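Ubiquitin-conjugating enzyme-like protein (Leishmania mexicana, PDB 6ZM3) probably acts in the ubiquitin-conjugation pathway as a UEV-type (E2-variant) partner of an active ubiquitin-conjugating enzyme. Local coordinates at residues G47-P52 against L115-L120. Residues are numbered along the deposited sequence; the frame is centred on the assembly and turned at random. Where two conformers were deposited one is given.
Sequences GTIVGP and LCLSEL
Ile-49 reaches from the strand to the flank of the helix, where it meets Leu-117 and Leu-120, about one turn apart. Its CD1 lies 3.8 Å from CB of Leu-120, the two side chains crossing at about a right angle, and equally close to the carbonyl O of Leu-117. Farther back along the same side chain, CG1 rests 4.1 Å from CB of Leu-117. The chi1 of -69° sets CG1 anti to the carbonyl carbon of Ile-49, and chi2 of 158° extends CD1 onward to the helix.

Leu-117 answers with its CD1 methyl, which lies against the strand backbone: 3.7 Å from O of Thr-48 and 3.8 Å from CA of Gly-47. Having no side chain, Gly-47 lets that methyl come down onto its main chain. All contacts here are van der Waals ones, and every touching residue is buried. Val-30 packs on both Ile-49 and Leu-117, while Ile-79 lies against Leu-120. Backbone hydrogen bonds of Ile-49 with Leu-62 and of Thr-48 with Ser-31 hold the strand between its two neighbours in the sheet, and NE of Arg-121 is hydrogen-bonded to O of Val-50.

The axes of strand 47-50 and helix 115-120 run 31° apart and come within 8.8 Å. Helix 113-125 lies on the four-stranded antiparallel sheet, and this contact is part of the hydrophobic core between them, as in the UBC fold.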
loop_
_atom_site.group_PDB
_atom_site.type_symbol
_atom_site.label_atom_id
_atom_site.label_comp_id
_atom_site.label_asym_id
_atom_site.label_seq_id
_atom_site.Cartn_x
_atom_site.Cartn_y
_atom_site.Cartn_z
ATOM N N GLY B 47 -8.024 -0.747 -8.436
ATOM C CA GLY B 47 -9.233 -0.730 -7.635
ATOM C C GLY B 47 -8.906 -0.807 -6.148
ATOM O O GLY B 47 -7.901 -1.389 -5.716
ATOM N N THR B 48 -9.747 -0.147 -5.372
ATOM C CA THR B 48 -9.709 -0.224 -3.935
ATOM C C THR B 48 -11.086 -0.636 -3.446
ATOM O O THR B 48 -12.074 -0.023 -3.869
ATOM C CB THR B 48 -9.364 1.146 -3.321
ATOM O OG1 THR B 48 -8.104 1.525 -3.881
ATOM C CG2 THR B 48 -9.287 1.117 -1.807
ATOM N N ILE B 49 -11.107 -1.561 -2.467
ATOM C CA ILE B 49 -12.258 -1.805 -1.604
ATOM C C ILE B 49 -11.838 -1.658 -0.145
ATOM O O ILE B 49 -10.848 -2.259 0.268
ATOM C CB ILE B 49 -12.801 -3.234 -1.841
ATOM C CG1 ILE B 49 -13.446 -3.382 -3.222
ATOM C CG2 ILE B 49 -13.728 -3.638 -0.702
ATOM C CD1 ILE B 49 -13.522 -4.829 -3.733
ATOM N N VAL B 50 -12.610 -0.884 0.622
ATOM C CA VAL B 50 -12.513 -0.834 2.065
ATOM C C VAL B 50 -13.480 -1.874 2.643
ATOM O O VAL B 50 -14.702 -1.801 2.444
ATOM C CB VAL B 50 -12.795 0.604 2.556
ATOM C CG1 VAL B 50 -12.675 0.761 4.067
ATOM C CG2 VAL B 50 -11.893 1.606 1.835
ATOM N N GLY B 51 -12.919 -2.874 3.337
ATOM C CA GLY B 51 -13.722 -3.984 3.835
ATOM C C GLY B 51 -14.871 -3.464 4.696
ATOM O O GLY B 51 -14.688 -2.550 5.484
ATOM N N PRO B 52 -16.114 -3.971 4.518
ATOM C CA PRO B 52 -17.259 -3.441 5.266
ATOM C C PRO B 52 -17.235 -3.674 6.769
ATOM O O PRO B 52 -16.674 -4.667 7.219
ATOM C CB PRO B 52 -18.462 -4.186 4.676
ATOM C CG PRO B 52 -17.870 -5.424 4.025
ATOM C CD PRO B 52 -16.475 -5.036 3.568
ATOM N N LEU B 115 -19.311 -0.359 -10.008
ATOM C CA LEU B 115 -20.365 -1.246 -9.520
ATOM C C LEU B 115 -19.804 -2.651 -9.231
ATOM O O LEU B 115 -20.188 -3.261 -8.235
ATOM C CB LEU B 115 -21.547 -1.241 -10.505
ATOM C CG LEU B 115 -22.821 -1.991 -10.080
ATOM C CD1 LEU B 115 -23.333 -1.570 -8.704
ATOM C CD2 LEU B 115 -23.907 -1.801 -11.125
ATOM N N CYS B 116 -18.887 -3.149 -10.064
ATOM C CA CYS B 116 -18.244 -4.444 -9.800
ATOM C C CYS B 116 -17.613 -4.447 -8.414
ATOM O O CYS B 116 -17.812 -5.396 -7.641
ATOM C CB CYS B 116 -17.172 -4.849 -10.816
ATOM S SG CYS B 116 -17.754 -5.231 -12.486
ATOM N N LEU B 117 -16.892 -3.362 -8.083
ATOM C CA LEU B 117 -16.264 -3.265 -6.775
ATOM C C LEU B 117 -17.282 -3.126 -5.639
ATOM O O LEU B 117 -17.096 -3.743 -4.579
ATOM C CB LEU B 117 -15.220 -2.137 -6.759
ATOM C CG LEU B 117 -14.029 -2.244 -7.710
ATOM C CD1 LEU B 117 -12.940 -1.229 -7.308
ATOM C CD2 LEU B 117 -13.417 -3.642 -7.732
ATOM N N SER B 118 -18.354 -2.310 -5.804
ATOM C CA SER B 118 -19.378 -2.234 -4.776
ATOM C C SER B 118 -19.967 -3.615 -4.520
ATOM O O SER B 118 -20.260 -3.931 -3.380
ATOM C CB SER B 118 -20.471 -1.240 -5.084
ATOM O OG SER B 118 -20.216 -0.044 -4.384
ATOM N N GLU B 119 -20.136 -4.385 -5.603
ATOM C CA GLU B 119 -20.721 -5.721 -5.580
ATOM C C GLU B 119 -19.771 -6.753 -4.962
ATOM O O GLU B 119 -20.245 -7.670 -4.280
ATOM C CB GLU B 119 -21.254 -6.141 -6.949
ATOM C CG GLU B 119 -22.499 -5.353 -7.386
ATOM C CD GLU B 119 -23.759 -5.648 -6.590
ATOM O OE1 GLU B 119 -24.037 -6.840 -6.390
ATOM O OE2 GLU B 119 -24.413 -4.696 -6.093
ATOM N N LEU B 120 -18.452 -6.621 -5.189
ATOM C CA LEU B 120 -17.487 -7.410 -4.421
ATOM C C LEU B 120 -17.507 -7.044 -2.938
ATOM O O LEU B 120 -17.393 -7.908 -2.060
ATOM C CB LEU B 120 -16.101 -7.267 -5.053
ATOM C CG LEU B 120 -15.963 -8.010 -6.370
ATOM C CD1 LEU B 120 -14.706 -7.595 -7.127
ATOM C CD2 LEU B 120 -15.952 -9.520 -6.102
#